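Local coordinates for protein Pvc2 (Photorhabdus asymbiotica subsp. asymbiotica, PDB 6J0B) that probably builds the contractile sheath around the inner tube of an extracellular, phage-tail-like injection system, here in its extended state, at residues Y158-D164 and G201-F206; A266-A270 and R282-I287; E135-N139 and E211-Y216. All coordinates share one frame; numbering follows the deposited sequence.

Contact 1 of 3, residues Y158-D164 and G201-F206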
# COMPACT_ATOMS: atom_id res chain seq x y z
N TYR A 158 46.23 -36.01 34.60
CA TYR A 158 47.64 -36.33 34.44
C TYR A 158 48.54 -35.15 34.07
O TYR A 158 49.40 -34.81 34.89
CB TYR A 158 47.83 -37.49 33.44
CG TYR A 158 49.22 -37.58 32.84
CD1 TYR A 158 50.34 -37.86 33.63
CD2 TYR A 158 49.41 -37.42 31.48
CE1 TYR A 158 51.59 -37.91 33.09
CE2 TYR A 158 50.66 -37.50 30.92
CZ TYR A 158 51.75 -37.75 31.73
OH TYR A 158 52.99 -37.83 31.17
N PRO A 159 48.44 -34.51 32.90
CA PRO A 159 49.58 -33.72 32.43
C PRO A 159 49.66 -32.36 33.12
O PRO A 159 48.68 -31.61 33.16
CB PRO A 159 49.33 -33.57 30.92
CG PRO A 159 47.98 -34.17 30.67
CD PRO A 159 47.30 -34.31 31.99
N TRP A 160 50.82 -32.07 33.69
CA TRP A 160 51.07 -30.76 34.28
C TRP A 160 51.08 -29.71 33.18
O TRP A 160 51.92 -29.75 32.29
CB TRP A 160 52.39 -30.77 35.03
CG TRP A 160 52.30 -31.36 36.39
CD1 TRP A 160 51.82 -32.60 36.71
CD2 TRP A 160 52.69 -30.75 37.62
NE1 TRP A 160 51.89 -32.79 38.06
CE2 TRP A 160 52.42 -31.68 38.65
CE3 TRP A 160 53.25 -29.52 37.96
CZ2 TRP A 160 52.69 -31.40 39.98
CZ3 TRP A 160 53.51 -29.24 39.28
CH2 TRP A 160 53.23 -30.18 40.28
N LEU A 161 50.14 -28.78 33.24
CA LEU A 161 49.99 -27.81 32.17
C LEU A 161 51.12 -26.78 32.21
O LEU A 161 51.74 -26.54 33.25
CB LEU A 161 48.64 -27.12 32.28
CG LEU A 161 47.54 -28.11 31.94
CD1 LEU A 161 46.50 -28.11 33.01
CD2 LEU A 161 46.95 -27.76 30.61
N LYS A 162 51.39 -26.19 31.05
CA LYS A 162 52.40 -25.16 30.94
C LYS A 162 51.79 -23.93 30.28
O LYS A 162 50.80 -24.03 29.55
CB LYS A 162 53.63 -25.64 30.15
CG LYS A 162 53.44 -25.67 28.64
CD LYS A 162 54.55 -26.44 27.96
CE LYS A 162 54.32 -26.50 26.46
NZ LYS A 162 55.23 -27.46 25.80
N ALA A 163 52.37 -22.78 30.57
CA ALA A 163 51.86 -21.51 30.07
C ALA A 163 53.04 -20.62 29.71
O ALA A 163 54.17 -20.84 30.15
CB ALA A 163 50.96 -20.82 31.09
N ASP A 164 52.76 -19.60 28.89
CA ASP A 164 53.81 -18.68 28.49
C ASP A 164 54.15 -17.69 29.59
O ASP A 164 55.29 -17.22 29.67
CB ASP A 164 53.41 -17.94 27.21
CG ASP A 164 52.03 -17.32 27.31
OD1 ASP A 164 51.31 -17.60 28.29
OD2 ASP A 164 51.66 -16.56 26.39
N GLY A 201 45.73 -19.31 29.17
CA GLY A 201 46.68 -19.68 28.14
C GLY A 201 47.44 -20.95 28.46
O GLY A 201 48.65 -20.92 28.70
N LEU A 202 46.74 -22.08 28.47
CA LEU A 202 47.28 -23.36 28.89
C LEU A 202 47.41 -24.30 27.70
O LEU A 202 46.69 -24.17 26.71
CB LEU A 202 46.40 -24.01 29.96
CG LEU A 202 46.53 -23.59 31.42
CD1 LEU A 202 47.99 -23.47 31.78
CD2 LEU A 202 45.80 -22.30 31.73
N GLU A 203 48.35 -25.24 27.81
CA GLU A 203 48.49 -26.36 26.90
C GLU A 203 49.30 -27.43 27.60
O GLU A 203 50.14 -27.10 28.44
CB GLU A 203 49.15 -25.94 25.57
CG GLU A 203 50.25 -24.91 25.68
CD GLU A 203 50.72 -24.46 24.31
OE1 GLU A 203 50.45 -25.18 23.32
OE2 GLU A 203 51.35 -23.39 24.21
N PRO A 204 49.04 -28.72 27.32
CA PRO A 204 49.70 -29.78 28.09
C PRO A 204 51.19 -29.86 27.81
O PRO A 204 51.66 -29.55 26.71
CB PRO A 204 48.99 -31.05 27.62
CG PRO A 204 47.71 -30.58 27.03
CD PRO A 204 48.01 -29.26 26.43
N LYS A 205 51.94 -30.27 28.84
CA LYS A 205 53.38 -30.44 28.69
C LYS A 205 53.71 -31.63 27.81
O LYS A 205 54.67 -31.59 27.03
CB LYS A 205 54.03 -30.59 30.06
CG LYS A 205 55.53 -30.57 30.08
CD LYS A 205 56.04 -30.72 31.50
CE LYS A 205 57.55 -30.82 31.54
NZ LYS A 205 58.06 -30.75 32.93
N PHE A 206 52.92 -32.70 27.92
CA PHE A 206 53.15 -33.93 27.17
C PHE A 206 51.90 -34.24 26.36
O PHE A 206 50.81 -34.38 26.93
CB PHE A 206 53.48 -35.08 28.11
CG PHE A 206 54.63 -34.79 29.03
CD1 PHE A 206 54.52 -35.03 30.39
CD2 PHE A 206 55.82 -34.28 28.54
CE1 PHE A 206 55.57 -34.77 31.24
CE2 PHE A 206 56.88 -34.01 29.38
CZ PHE A 206 56.75 -34.26 30.73
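Lys162 and Glu203 face each other as the hydrogen-bonded pair of a short antiparallel ladder, whose strand segments 161-163 and 202-204 run at 136° to one another and approach to 4.7 Å between axes. Lys162 N gives a nearly straight bond to Glu203 O at 3.0 Å, and Glu203 N returns one to Lys162 O at 3.2 Å; farther along, Lys205 N reaches Trp160 O only weakly, at 3.5 Å. The side chains of Lys162 and Glu203 leave on the same face of this small ribbon in the subtilisin-like domain. Lys162 CG sits between its own backbone N and carbonyl carbon (chi1 78°), and the extended chain then runs past Glu203 O toward Pro204 O. On the apolar side, Leu202 CD1 meets Leu161 CB at 3.7 Å, the two leucines crossing at about a right angle, and the same methyl borders Ala163 CB. Strand 222-228 and helix 172-186 pack on Leu161 through Ile225 and Val175. At the other end Tyr158 and Phe206 also cross nearly perpendicularly, Tyr158 OH packing beside Phe206 CD1 while it bonds Leu136 N. Lys205 NZ is engaged outside the ribbon, in a salt bridge with Asp169. Lys162 NZ remains 5.8 Å from Glu203 OE2, so the pairing rests on backbone bonds and apolar packing, with at most a loose attraction between these two charges.

Contact 2 of 3, residues A266-A270 and R282-I287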
# COMPACT_ATOMS: atom_id res chain seq x y z
N ALA A 266 18.65 -28.15 55.07
CA ALA A 266 17.23 -28.27 55.38
C ALA A 266 17.02 -29.06 56.67
O ALA A 266 16.02 -28.88 57.36
CB ALA A 266 16.49 -28.93 54.22
N MET A 267 17.95 -29.92 57.03
CA MET A 267 17.77 -30.59 58.31
C MET A 267 18.36 -29.79 59.45
O MET A 267 18.28 -30.23 60.60
CB MET A 267 18.36 -31.97 58.25
CG MET A 267 17.63 -32.77 57.26
SD MET A 267 18.38 -34.35 57.28
CE MET A 267 16.91 -35.29 57.09
N SER A 268 18.94 -28.64 59.15
CA SER A 268 19.46 -27.78 60.21
C SER A 268 18.32 -27.15 61.00
O SER A 268 18.46 -26.93 62.21
CB SER A 268 20.36 -26.71 59.63
OG SER A 268 19.60 -25.74 58.93
N PHE A 269 17.18 -26.86 60.36
CA PHE A 269 16.10 -26.23 61.11
C PHE A 269 15.38 -27.23 61.99
O PHE A 269 14.75 -26.85 62.98
CB PHE A 269 15.13 -25.46 60.19
CG PHE A 269 14.41 -26.28 59.12
CD1 PHE A 269 13.37 -27.17 59.44
CD2 PHE A 269 14.68 -26.05 57.78
CE1 PHE A 269 12.70 -27.87 58.46
CE2 PHE A 269 13.98 -26.73 56.79
CZ PHE A 269 13.01 -27.65 57.14
N ALA A 270 15.46 -28.52 61.65
CA ALA A 270 14.81 -29.54 62.46
C ALA A 270 15.61 -29.88 63.71
O ALA A 270 15.12 -30.65 64.54
CB ALA A 270 14.60 -30.81 61.64
N ARG A 282 7.50 -32.50 58.40
CA ARG A 282 8.11 -31.27 57.94
C ARG A 282 9.52 -31.51 57.43
O ARG A 282 9.99 -30.78 56.54
CB ARG A 282 8.14 -30.24 59.06
CG ARG A 282 8.13 -28.82 58.59
CD ARG A 282 7.28 -27.99 59.51
NE ARG A 282 7.78 -27.99 60.88
CZ ARG A 282 8.55 -27.04 61.39
NH1 ARG A 282 8.91 -26.00 60.64
NH2 ARG A 282 8.97 -27.12 62.64
N VAL A 283 10.20 -32.52 57.97
CA VAL A 283 11.50 -32.93 57.46
C VAL A 283 11.34 -33.58 56.09
O VAL A 283 12.12 -33.32 55.17
CB VAL A 283 12.18 -33.87 58.46
CG1 VAL A 283 13.46 -34.42 57.91
CG2 VAL A 283 12.48 -33.15 59.74
N ARG A 284 10.31 -34.42 55.93
CA ARG A 284 10.09 -35.08 54.65
C ARG A 284 9.62 -34.11 53.59
O ARG A 284 10.00 -34.23 52.42
CB ARG A 284 9.07 -36.20 54.81
CG ARG A 284 9.02 -37.14 53.63
CD ARG A 284 7.83 -38.04 53.72
NE ARG A 284 6.63 -37.26 53.95
CZ ARG A 284 5.44 -37.78 54.23
NH1 ARG A 284 4.40 -36.98 54.43
NH2 ARG A 284 5.30 -39.09 54.33
N ALA A 285 8.79 -33.14 53.98
CA ALA A 285 8.30 -32.16 53.01
C ALA A 285 9.40 -31.23 52.55
O ALA A 285 9.38 -30.78 51.41
CB ALA A 285 7.15 -31.37 53.61
N ALA A 286 10.38 -30.94 53.41
CA ALA A 286 11.47 -30.05 53.03
C ALA A 286 12.43 -30.73 52.07
O ALA A 286 12.98 -30.08 51.18
CB ALA A 286 12.22 -29.58 54.27
N ILE A 287 12.64 -32.04 52.23
CA ILE A 287 13.50 -32.77 51.32
C ILE A 287 12.78 -33.02 50.00
O ILE A 287 13.39 -32.93 48.92
CB ILE A 287 13.96 -34.09 51.97
CG1 ILE A 287 14.77 -33.79 53.22
CG2 ILE A 287 14.78 -34.93 51.02
CD1 ILE A 287 15.27 -35.01 53.87
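Phe269 meets Ala286 edge-on: CZ of the ring comes to 3.5 Å from Ala286 CB, and this methyl lies near the ring plane at its rim. The ring gets there because Phe269 CG lies between the backbone N and the carbonyl carbon (chi1 60°); Ala266 O of the same segment lies over one face of the ring, toward its rim. Ala266 adds its own methyl to the same patch, its CB standing 4.3 Å from Ala286 CB, so Ala286 receives both a ring edge and a methyl. All of this belongs to the connection between two successive helices of the sheath C-terminal domain: the chain leaving helix 250-266 folds back against helix 277-296, which begins about ten residues farther on. On that helix Ala286 and Ile287, three and four residues after Val283, join it in presenting the apolar side. Met267 works across it with its terminal methyl. Its chain, bent at the thioether (chi3 141°), brings CE between two branches, 3.7 Å from Val283 CG1 and 3.6 Å from Ile287 CD1; it crosses Val283 at about a right angle and Ile287 at a slant. The other Val283 branch, CG2, takes Ala270 CB at 3.7 Å. No hydrogen bond joins the two segments. Beyond them Val283 also packs on Ile313 and Met329, while Ile287 rests on Val311 of strand 309-312.

Contact 3 of 3, residues E135-N139 and E211-Y216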
# COMPACT_ATOMS: atom_id res chain seq x y z
N GLU A 135 56.94 -37.77 32.40
CA GLU A 135 56.28 -38.32 31.23
C GLU A 135 56.23 -39.83 31.35
O GLU A 135 57.28 -40.49 31.34
CB GLU A 135 57.02 -37.86 29.96
CG GLU A 135 56.47 -38.41 28.66
CD GLU A 135 57.26 -39.59 28.16
OE1 GLU A 135 58.35 -39.85 28.72
OE2 GLU A 135 56.80 -40.27 27.22
N LEU A 136 55.04 -40.40 31.51
CA LEU A 136 54.89 -41.81 31.79
C LEU A 136 54.76 -42.62 30.50
O LEU A 136 54.90 -42.10 29.39
CB LEU A 136 53.72 -42.07 32.74
CG LEU A 136 52.38 -41.32 32.63
CD1 LEU A 136 51.57 -41.66 31.40
CD2 LEU A 136 51.55 -41.56 33.87
N THR A 137 54.46 -43.90 30.65
CA THR A 137 54.48 -44.85 29.55
C THR A 137 53.17 -45.63 29.50
O THR A 137 52.42 -45.71 30.47
CB THR A 137 55.64 -45.85 29.69
OG1 THR A 137 55.57 -46.49 30.97
CG2 THR A 137 56.98 -45.15 29.55
N ILE A 138 52.93 -46.22 28.33
CA ILE A 138 51.94 -47.27 28.19
C ILE A 138 52.49 -48.59 28.71
O ILE A 138 51.73 -49.53 28.99
CB ILE A 138 51.51 -47.35 26.70
CG1 ILE A 138 50.20 -48.12 26.52
CG2 ILE A 138 52.60 -47.96 25.85
CD1 ILE A 138 49.74 -48.20 25.08
N ASN A 139 53.81 -48.67 28.89
CA ASN A 139 54.54 -49.88 29.23
C ASN A 139 54.57 -50.13 30.73
O ASN A 139 54.21 -51.22 31.19
CB ASN A 139 55.96 -49.78 28.66
CG ASN A 139 56.73 -51.08 28.76
OD1 ASN A 139 56.17 -52.14 29.02
ND2 ASN A 139 58.04 -51.00 28.52
N GLU A 211 46.19 -44.47 22.62
CA GLU A 211 46.46 -45.81 23.13
C GLU A 211 46.99 -45.78 24.55
O GLU A 211 46.78 -46.72 25.32
CB GLU A 211 47.45 -46.53 22.21
CG GLU A 211 46.96 -46.69 20.78
CD GLU A 211 45.80 -47.66 20.65
OE1 GLU A 211 45.72 -48.61 21.45
OE2 GLU A 211 44.96 -47.47 19.74
N LEU A 212 47.68 -44.69 24.93
CA LEU A 212 48.15 -44.56 26.31
C LEU A 212 46.99 -44.27 27.26
O LEU A 212 46.97 -44.78 28.38
CB LEU A 212 49.20 -43.46 26.40
CG LEU A 212 49.89 -43.23 27.75
CD1 LEU A 212 51.38 -43.11 27.57
CD2 LEU A 212 49.35 -41.99 28.43
N GLN A 213 46.03 -43.46 26.82
CA GLN A 213 44.88 -43.13 27.65
C GLN A 213 43.97 -44.34 27.88
O GLN A 213 43.25 -44.37 28.88
CB GLN A 213 44.08 -41.99 27.01
CG GLN A 213 43.14 -41.27 27.97
CD GLN A 213 42.24 -40.28 27.28
OE1 GLN A 213 41.38 -39.67 27.91
NE2 GLN A 213 42.42 -40.12 25.98
N GLY A 214 44.01 -45.33 26.99
CA GLY A 214 43.24 -46.54 27.22
C GLY A 214 43.78 -47.39 28.35
O GLY A 214 43.02 -48.12 28.99
N GLU A 215 45.08 -47.31 28.61
CA GLU A 215 45.67 -48.03 29.74
C GLU A 215 45.19 -47.45 31.06
O GLU A 215 44.78 -48.18 31.97
CB GLU A 215 47.19 -47.96 29.68
CG GLU A 215 47.86 -49.17 29.08
CD GLU A 215 47.86 -50.36 30.00
OE1 GLU A 215 48.08 -50.20 31.22
OE2 GLU A 215 47.63 -51.48 29.50
N TYR A 216 45.24 -46.13 31.19
CA TYR A 216 45.05 -45.49 32.48
C TYR A 216 43.59 -45.28 32.83
O TYR A 216 43.28 -45.07 34.00
CB TYR A 216 45.78 -44.15 32.51
CG TYR A 216 47.27 -44.31 32.57
CD1 TYR A 216 47.93 -44.40 33.79
CD2 TYR A 216 48.03 -44.40 31.41
CE1 TYR A 216 49.29 -44.56 33.86
CE2 TYR A 216 49.40 -44.56 31.47
CZ TYR A 216 50.02 -44.64 32.69
OH TYR A 216 51.38 -44.79 32.76
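In the subtilisin-like domain, the loop that follows strand 126-130 lies across helix 210-216, with Leu136, Thr137 and Ile138 set against Leu212, Glu215 and Tyr216. The polar link is a single hydrogen bond: Tyr216 OH donates to Thr137 O at 2.7 Å, lying in the carbonyl plane with a C=O...O angle of 153°. Leu136 points at the phenol end from the opposite direction, and both its methyls lie on one side of the ring plane, CD1 and CD2 each 3.6 Å from Tyr216 CZ. Leu212 packs beside Leu136: with CG anti to the backbone N (chi1 -176°), its branches divide the work, CD2 touching Leu136 CD1 at 3.7 Å, whereas CD1 lies against the peptide joining Thr137 and Ile138. Ile138 reaches along the helix, CG1 meeting Glu215 CG at 3.6 Å, the two chains crossing at about a right angle, while CD1 ends over the Glu211 backbone. Strand 222-228 packs on Leu212 and Tyr216 through Met224. Directed at a backbone carbonyl, with the Leu136 methyls over one side of its phenol end, the Tyr216 hydroxyl ties loop backbone to helix through an uncharged bond, beside the apolar contacts of Leu136, Leu212 and Ile138.

How the contacts relate
Contacts 1 and 3 are neighbours in the subtilisin-like domain, their centres about 18 Å apart. They meet where Tyr158 OH probably bonds Leu136 N and Phe206 packs on Glu135. Along the chain contact 3 encloses contact 1: segment 135-139 comes first, then 158-164 and 201-206, and strand 202-204 leads on to helix 210-216. Strand 222-228 of the mixed sheet backs both. Contact 2 follows later, in the C-terminal domain and on the opposite side of the chain's centre, about 46 Å and about 48 Å between centres from contacts 1 and 3, and touches neither. The sheath subunit therefore carries one connected pair of contacts in one domain and a separate loop-to-helix contact in the other.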